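PDB 5U1T: separin from Saccharomyces cerevisiae, which cleaves the Scc1 (Mcd1) subunit of cohesin at the onset of anaphase as a caspase-like cysteine protease, held inactive by securin during most of the cell cycle. Local coordinates for residues A[424-429]-A[463-468]; A[457-462]-A[502-507]. All blocks are in the same frame, centred on the assembly; numbering follows the deposited sequence.

Interaction 1 of 2, residues A[424-429]-A[463-468]; sequences ISNDSK and CMLRND
Leu465 pushes its isobutyl group against the bend formed by Asn426, Asp427 and Ser428. Its side chain and that of Asn426 cross obliquely, and the amide nitrogen lies against the leucine's branched end: ND2 of Asn426 is 3.5 Å from CD1 of Leu465 and 3.8 Å from its CD2, and no hydrogen bond joins the segments. Asn426 has CG anti to its own backbone N (chi1 -165°), which carries the amide toward the leucine. CD1 of Leu465 also meets the main chain of the bend, 3.8 Å from N of Ser428. Asn426 is the first residue past helix 408-425 and has positive phi, a conformation asparagine adopts more readily than most residues; the chain turns here toward helix 431-444, within the α-helical region of separase. An alanine in place of Leu465 would probably open a gap against this turn and leave the Asn426 amide with less to hold it in place. Further along both segments, Ser428 and Asn467 face each other, OG of Ser428 lying 3.6 Å from ND2 of Asn467, a loose polar approach. The firmer partner of Asn467 is Thr469, whose OG1 is hydrogen-bonded to OD1, while Phe472 of helix 470-485 touches both Ser428 and Asn467.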
ATOM      1  N   ILE A 424      41.393   6.233 -27.051  1.00 66.03           N
ATOM      2  CA  ILE A 424      41.901   7.366 -27.793  1.00 68.82           C
ATOM      3  C   ILE A 424      40.951   8.561 -27.736  1.00 65.35           C
ATOM      4  O   ILE A 424      41.403   9.672 -27.487  1.00 65.61           O
ATOM      5  CB  ILE A 424      42.168   6.993 -29.264  1.00 73.91           C
ATOM      6  CG1 ILE A 424      43.181   5.844 -29.345  1.00 69.48           C
ATOM      7  CG2 ILE A 424      42.662   8.198 -30.032  1.00 68.62           C
ATOM      8  CD1 ILE A 424      43.768   5.666 -30.716  1.00 62.69           C
ATOM      9  N   SER A 425      39.656   8.340 -27.980  1.00 70.12           N
ATOM     10  CA  SER A 425      38.653   9.422 -27.911  1.00 68.49           C
ATOM     11  C   SER A 425      38.555  10.031 -26.521  1.00 66.12           C
ATOM     12  O   SER A 425      38.363  11.239 -26.381  1.00 67.46           O
ATOM     13  CB  SER A 425      37.263   8.937 -28.322  1.00 69.62           C
ATOM     14  OG  SER A 425      37.172   8.702 -29.715  1.00 67.86           O
ATOM     15  N   ASN A 426      38.658   9.184 -25.502  1.00 67.47           N
ATOM     16  CA  ASN A 426      38.740   9.642 -24.121  1.00 67.49           C
ATOM     17  C   ASN A 426      37.526  10.467 -23.733  1.00 69.13           C
ATOM     18  O   ASN A 426      37.647  11.521 -23.111  1.00 77.26           O
ATOM     19  CB  ASN A 426      40.022  10.458 -23.917  1.00 61.02           C
ATOM     20  CG  ASN A 426      40.371  10.662 -22.453  1.00 67.47           C
ATOM     21  OD1 ASN A 426      41.336  11.364 -22.139  1.00 68.52           O
ATOM     22  ND2 ASN A 426      39.594  10.051 -21.550  1.00 63.33           N
ATOM     23  N   ASP A 427      36.349  10.022 -24.126  1.00 74.65           N
ATOM     24  CA  ASP A 427      35.164  10.765 -23.741  1.00 82.68           C
ATOM     25  C   ASP A 427      34.256   9.864 -22.925  1.00 85.69           C
ATOM     26  O   ASP A 427      33.440   9.135 -23.492  1.00 83.94           O
ATOM     27  CB  ASP A 427      34.438  11.307 -24.965  1.00 82.87           C
ATOM     28  CG  ASP A 427      33.926  12.712 -24.754  1.00 87.32           C
ATOM     29  OD1 ASP A 427      33.174  12.960 -23.767  1.00 83.35           O
ATOM     30  OD2 ASP A 427      34.309  13.570 -25.580  1.00 90.48           O
ATOM     31  N   SER A 428      34.420   9.904 -21.599  1.00 81.61           N
ATOM     32  CA  SER A 428      33.629   9.077 -20.683  1.00 83.39           C
ATOM     33  C   SER A 428      32.127   9.424 -20.765  1.00 84.73           C
ATOM     34  O   SER A 428      31.290   8.712 -20.207  1.00 85.86           O
ATOM     35  CB  SER A 428      34.137   9.227 -19.238  1.00 78.94           C
ATOM     36  OG  SER A 428      33.645  10.413 -18.629  1.00 77.16           O
ATOM     37  N   LYS A 429      31.792  10.507 -21.465  1.00 85.03           N
ATOM     38  CA  LYS A 429      30.399  10.823 -21.753  1.00 84.94           C
ATOM     39  C   LYS A 429      29.848   9.946 -22.903  1.00 85.71           C
ATOM     40  O   LYS A 429      28.640   9.709 -22.977  1.00 95.88           O
ATOM     41  CB  LYS A 429      30.250  12.311 -22.088  1.00 82.04           C
ATOM     42  CG  LYS A 429      31.004  13.247 -21.145  1.00 87.57           C
ATOM     43  CD  LYS A 429      30.135  13.724 -19.976  1.00 92.93           C
ATOM     44  CE  LYS A 429      30.946  14.536 -18.949  1.00 88.52           C
ATOM     45  NZ  LYS A 429      31.879  13.692 -18.121  1.00 84.00           N
ATOM     46  N   CYS A 463      38.680   0.921 -19.205  1.00 48.17           N
ATOM     47  CA  CYS A 463      37.484   1.592 -19.707  1.00 51.27           C
ATOM     48  C   CYS A 463      36.970   2.705 -18.770  1.00 53.06           C
ATOM     49  O   CYS A 463      36.209   3.561 -19.207  1.00 55.39           O
ATOM     50  CB  CYS A 463      36.379   0.572 -19.969  1.00 42.55           C
ATOM     51  SG  CYS A 463      36.556  -0.325 -21.530  1.00 55.46           S
ATOM     52  N   MET A 464      37.396   2.704 -17.508  1.00 47.60           N
ATOM     53  CA  MET A 464      37.041   3.780 -16.589  1.00 49.84           C
ATOM     54  C   MET A 464      37.655   5.127 -16.967  1.00 56.41           C
ATOM     55  O   MET A 464      37.211   6.161 -16.465  1.00 61.70           O
ATOM     56  CB  MET A 464      37.455   3.434 -15.163  1.00 50.03           C
ATOM     57  CG  MET A 464      36.926   2.089 -14.667  1.00 57.62           C
ATOM     58  SD  MET A 464      35.122   1.927 -14.635  1.00 54.08           S
ATOM     59  CE  MET A 464      34.742   3.461 -13.845  1.00 55.77           C
ATOM     60  N   LEU A 465      38.652   5.119 -17.852  1.00 54.69           N
ATOM     61  CA  LEU A 465      39.333   6.336 -18.300  1.00 51.27           C
ATOM     62  C   LEU A 465      39.753   7.266 -17.167  1.00 50.54           C
ATOM     63  O   LEU A 465      39.646   8.480 -17.295  1.00 53.90           O
ATOM     64  CB  LEU A 465      38.455   7.109 -19.278  1.00 50.84           C
ATOM     65  CG  LEU A 465      38.244   6.504 -20.667  1.00 62.44           C
ATOM     66  CD1 LEU A 465      37.337   7.400 -21.492  1.00 63.36           C
ATOM     67  CD2 LEU A 465      39.578   6.282 -21.412  1.00 60.01           C
ATOM     68  N   ARG A 466      40.247   6.684 -16.076  1.00 51.72           N
ATOM     69  CA  ARG A 466      40.686   7.426 -14.890  1.00 54.41           C
ATOM     70  C   ARG A 466      39.597   8.345 -14.320  1.00 58.40           C
ATOM     71  O   ARG A 466      39.873   9.451 -13.846  1.00 55.52           O
ATOM     72  CB  ARG A 466      41.944   8.247 -15.195  1.00 52.67           C
ATOM     73  CG  ARG A 466      43.205   7.417 -15.358  1.00 54.91           C
ATOM     74  CD  ARG A 466      44.415   8.285 -15.602  1.00 47.62           C
ATOM     75  NE  ARG A 466      44.723   9.151 -14.467  1.00 49.19           N
ATOM     76  CZ  ARG A 466      45.660   8.908 -13.554  1.00 53.74           C
ATOM     77  NH1 ARG A 466      46.401   7.813 -13.616  1.00 54.98           N
ATOM     78  NH2 ARG A 466      45.858   9.766 -12.568  1.00 49.61           N
ATOM     79  N   ASN A 467      38.360   7.867 -14.367  1.00 58.78           N
ATOM     80  CA  ASN A 467      37.234   8.604 -13.844  1.00 58.69           C
ATOM     81  C   ASN A 467      37.094   8.370 -12.343  1.00 59.24           C
ATOM     82  O   ASN A 467      37.058   7.235 -11.880  1.00 61.73           O
ATOM     83  CB  ASN A 467      35.958   8.198 -14.570  1.00 56.15           C
ATOM     84  CG  ASN A 467      34.785   9.069 -14.206  1.00 58.47           C
ATOM     85  OD1 ASN A 467      34.289   9.025 -13.080  1.00 60.78           O
ATOM     86  ND2 ASN A 467      34.326   9.863 -15.164  1.00 58.14           N
ATOM     87  N   ASP A 468      37.016   9.444 -11.573  1.00 61.95           N
ATOM     88  CA  ASP A 468      37.058   9.292 -10.123  1.00 70.42           C
ATOM     89  C   ASP A 468      35.723   9.618  -9.445  1.00 64.58           C
ATOM     90  O   ASP A 468      35.695  10.172  -8.346  1.00 58.82           O
ATOM     91  CB  ASP A 468      38.167  10.170  -9.541  1.00 67.03           C
ATOM     92  CG  ASP A 468      38.055  11.602  -9.990  1.00 69.01           C
ATOM     93  OD1 ASP A 468      36.980  11.959 -10.529  1.00 73.36           O
ATOM     94  OD2 ASP A 468      39.036  12.369  -9.820  1.00 73.37           O
TER

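Interaction 2 of 2, residues A[457-462]-A[502-507]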
ATOM      1  N   CYS A 457      36.379  -7.793 -23.073  1.00 57.72           N
ATOM      2  CA  CYS A 457      36.998  -6.676 -23.718  1.00 55.73           C
ATOM      3  C   CYS A 457      36.325  -5.410 -23.275  1.00 55.33           C
ATOM      4  O   CYS A 457      36.936  -4.376 -23.258  1.00 58.11           O
ATOM      5  CB  CYS A 457      36.910  -6.820 -25.227  1.00 56.58           C
ATOM      6  SG  CYS A 457      37.771  -8.232 -25.917  1.00 59.09           S
ATOM      7  N   LEU A 458      35.064  -5.484 -22.900  1.00 59.09           N
ATOM      8  CA  LEU A 458      34.372  -4.294 -22.474  1.00 52.39           C
ATOM      9  C   LEU A 458      34.390  -4.176 -20.977  1.00 52.43           C
ATOM     10  O   LEU A 458      34.542  -3.116 -20.449  1.00 51.38           O
ATOM     11  CB  LEU A 458      32.941  -4.329 -22.971  1.00 60.52           C
ATOM     12  CG  LEU A 458      31.937  -3.242 -22.626  1.00 59.31           C
ATOM     13  CD1 LEU A 458      31.721  -3.198 -21.141  1.00 61.13           C
ATOM     14  CD2 LEU A 458      32.305  -1.892 -23.157  1.00 55.48           C
ATOM     15  N   PHE A 459      34.220  -5.275 -20.281  1.00 53.02           N
ATOM     16  CA  PHE A 459      34.239  -5.205 -18.835  1.00 52.96           C
ATOM     17  C   PHE A 459      35.687  -5.247 -18.419  1.00 44.73           C
ATOM     18  O   PHE A 459      36.241  -6.298 -18.089  1.00 52.01           O
ATOM     19  CB  PHE A 459      33.411  -6.321 -18.206  1.00 58.23           C
ATOM     20  CG  PHE A 459      33.029  -6.057 -16.792  1.00 51.34           C
ATOM     21  CD1 PHE A 459      32.018  -5.168 -16.496  1.00 52.97           C
ATOM     22  CD2 PHE A 459      33.687  -6.693 -15.755  1.00 53.65           C
ATOM     23  CE1 PHE A 459      31.650  -4.913 -15.173  1.00 52.33           C
ATOM     24  CE2 PHE A 459      33.330  -6.449 -14.430  1.00 54.09           C
ATOM     25  CZ  PHE A 459      32.314  -5.556 -14.143  1.00 56.32           C
ATOM     26  N   ASN A 460      36.291  -4.066 -18.466  1.00 45.68           N
ATOM     27  CA  ASN A 460      37.737  -3.900 -18.336  1.00 47.44           C
ATOM     28  C   ASN A 460      38.022  -2.565 -17.681  1.00 47.93           C
ATOM     29  O   ASN A 460      37.505  -1.544 -18.123  1.00 49.29           O
ATOM     30  CB  ASN A 460      38.415  -3.996 -19.725  1.00 53.25           C
ATOM     31  CG  ASN A 460      39.927  -3.798 -19.677  1.00 46.93           C
ATOM     32  OD1 ASN A 460      40.423  -2.672 -19.797  1.00 46.20           O
ATOM     33  ND2 ASN A 460      40.663  -4.903 -19.541  1.00 45.71           N
ATOM     34  N   VAL A 461      38.847  -2.575 -16.639  1.00 47.42           N
ATOM     35  CA  VAL A 461      39.094  -1.373 -15.850  1.00 41.89           C
ATOM     36  C   VAL A 461      39.650  -0.150 -16.617  1.00 51.95           C
ATOM     37  O   VAL A 461      39.365   0.978 -16.211  1.00 56.90           O
ATOM     38  CB  VAL A 461      40.047  -1.680 -14.682  1.00 39.47           C
ATOM     39  CG1 VAL A 461      41.432  -1.882 -15.170  1.00 45.75           C
ATOM     40  CG2 VAL A 461      40.032  -0.557 -13.680  1.00 48.06           C
ATOM     41  N   TYR A 462      40.408  -0.321 -17.706  1.00 46.57           N
ATOM     42  CA  TYR A 462      40.953   0.862 -18.379  1.00 52.94           C
ATOM     43  C   TYR A 462      39.827   1.574 -19.108  1.00 47.56           C
ATOM     44  O   TYR A 462      39.978   2.709 -19.544  1.00 46.89           O
ATOM     45  CB  TYR A 462      42.125   0.523 -19.342  1.00 50.97           C
ATOM     46  CG  TYR A 462      43.347   0.060 -18.588  1.00 40.15           C
ATOM     47  CD1 TYR A 462      44.159   0.974 -17.916  1.00 48.08           C
ATOM     48  CD2 TYR A 462      43.659  -1.284 -18.496  1.00 40.91           C
ATOM     49  CE1 TYR A 462      45.262   0.556 -17.194  1.00 46.61           C
ATOM     50  CE2 TYR A 462      44.730  -1.709 -17.774  1.00 42.35           C
ATOM     51  CZ  TYR A 462      45.544  -0.793 -17.131  1.00 45.07           C
ATOM     52  OH  TYR A 462      46.636  -1.233 -16.409  1.00 51.48           O
ATOM     53  N   ILE A 502      35.749  -2.598  -7.439  1.00 49.47           N
ATOM     54  CA  ILE A 502      34.543  -1.801  -7.511  1.00 52.03           C
ATOM     55  C   ILE A 502      33.619  -2.260  -8.661  1.00 57.22           C
ATOM     56  O   ILE A 502      32.404  -2.461  -8.466  1.00 56.71           O
ATOM     57  CB  ILE A 502      34.913  -0.316  -7.646  1.00 46.08           C
ATOM     58  CG1 ILE A 502      35.986   0.022  -6.603  1.00 44.86           C
ATOM     59  CG2 ILE A 502      33.687   0.555  -7.491  1.00 49.16           C
ATOM     60  CD1 ILE A 502      36.092   1.487  -6.239  1.00 48.86           C
ATOM     61  N   MET A 503      34.192  -2.455  -9.843  1.00 54.16           N
ATOM     62  CA  MET A 503      33.423  -2.938 -10.977  1.00 55.55           C
ATOM     63  C   MET A 503      32.756  -4.279 -10.695  1.00 54.53           C
ATOM     64  O   MET A 503      31.602  -4.490 -11.089  1.00 51.05           O
ATOM     65  CB  MET A 503      34.310  -3.071 -12.216  1.00 57.16           C
ATOM     66  CG  MET A 503      34.715  -1.758 -12.814  1.00 57.91           C
ATOM     67  SD  MET A 503      35.899  -1.977 -14.160  1.00 57.44           S
ATOM     68  CE  MET A 503      34.886  -2.756 -15.436  1.00 45.22           C
ATOM     69  N   LEU A 504      33.488  -5.189 -10.050  1.00 52.77           N
ATOM     70  CA  LEU A 504      32.934  -6.507  -9.744  1.00 55.08           C
ATOM     71  C   LEU A 504      31.780  -6.392  -8.712  1.00 54.17           C
ATOM     72  O   LEU A 504      30.775  -7.119  -8.792  1.00 55.35           O
ATOM     73  CB  LEU A 504      34.027  -7.447  -9.244  1.00 46.96           C
ATOM     74  CG  LEU A 504      35.027  -7.952 -10.292  1.00 54.13           C
ATOM     75  CD1 LEU A 504      36.188  -8.652  -9.623  1.00 46.93           C
ATOM     76  CD2 LEU A 504      34.383  -8.881 -11.305  1.00 49.21           C
ATOM     77  N   SER A 505      31.924  -5.466  -7.770  1.00 49.25           N
ATOM     78  CA  SER A 505      30.946  -5.268  -6.710  1.00 54.38           C
ATOM     79  C   SER A 505      29.586  -4.758  -7.230  1.00 56.24           C
ATOM     80  O   SER A 505      28.540  -5.324  -6.927  1.00 50.35           O
ATOM     81  CB  SER A 505      31.503  -4.297  -5.675  1.00 49.54           C
ATOM     82  OG  SER A 505      30.679  -4.286  -4.525  1.00 56.65           O
ATOM     83  N   VAL A 506      29.616  -3.698  -8.025  1.00 52.23           N
ATOM     84  CA  VAL A 506      28.398  -3.180  -8.611  1.00 48.24           C
ATOM     85  C   VAL A 506      27.794  -4.184  -9.574  1.00 49.36           C
ATOM     86  O   VAL A 506      26.589  -4.387  -9.560  1.00 55.03           O
ATOM     87  CB  VAL A 506      28.636  -1.835  -9.324  1.00 50.20           C
ATOM     88  CG1 VAL A 506      27.417  -1.413 -10.098  1.00 48.89           C
ATOM     89  CG2 VAL A 506      29.009  -0.771  -8.307  1.00 45.96           C
ATOM     90  N   LEU A 507      28.611  -4.846 -10.389  1.00 53.12           N
ATOM     91  CA  LEU A 507      28.060  -5.788 -11.375  1.00 49.55           C
ATOM     92  C   LEU A 507      27.435  -7.028 -10.728  1.00 47.90           C
ATOM     93  O   LEU A 507      26.340  -7.406 -11.100  1.00 53.96           O
ATOM     94  CB  LEU A 507      29.116  -6.232 -12.392  1.00 48.38           C
ATOM     95  CG  LEU A 507      28.596  -7.190 -13.480  1.00 45.73           C
ATOM     96  CD1 LEU A 507      28.105  -6.461 -14.707  1.00 46.90           C
ATOM     97  CD2 LEU A 507      29.637  -8.221 -13.849  1.00 49.82           C
TER
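The phenyl ring of Phe459 is the bump of this contact, and the hollow that takes it is formed by Met503, Leu504 and Leu507 on helix 501-509. Phe459 has CG anti to its backbone N (chi1 -161°), which sends the ring out from the chain toward the helix, and a large flat side chain suits a slot lined on both faces. Over one face sits the methyl of Met503, CE lying 3.8 Å from the ring centroid and almost on the normal, a CH-pi contact. Leu507 covers the opposite face less centrally, with CD2 4.2 Å from the centroid and 27° off the normal. The rim is filled too: CD2 of Leu504 is 4.1 Å from CE2 of Phe459, and CZ of Phe459 points into the helix backbone, 3.3 Å from O of Met503, which lies in the ring plane.

Met503 is in turn a bump for a second hollow. Its flexible, unbranched chain bends at chi3 (69°), setting CE back over the phenyl face and also 3.6 Å from N of Asn460. Its sulfur rests against the next turn of chain, 3.7 Å from CA of Val461. Phe459 is the centre of an inverse gamma turn there, and OD1 of Asn460 accepts a hydrogen bond from N of Tyr462, 3.1 Å away, which makes an Asx turn.

Phe455 and Phe496 meet the Phe459 ring from outside the two segments, and Phe476 of helix 470-485 touches Met503, so the pair belongs to a wider apolar cluster. Met503 and Phe459 make a Met-aromatic contact, with the methyl on the ring face, in the buried core of an α-helical region, where the turn after helix 448-458 packs on helix 501-509.

How the interactions relate
Interactions 1 and 2 are interleaved along the chain, with residues 457-462 of interaction 2 running directly into 463-468 of interaction 1; their centres are 13 Å apart. The link between helices 448-458 and 470-485 thus meets the end of helix 408-425 at 424-429 and helix 501-509 at 502-507. The two contacts touch: SG of Cys463 lies 3.6 Å from O of Leu458, and SD of Met464 lies 4.0 Å from SD of Met503, both packing contacts. Interaction 1 is at the surface and interaction 2 is buried. Helix 470-485 borders both. Both lie away from Cys1497, the catalytic cysteine inferred by similarity.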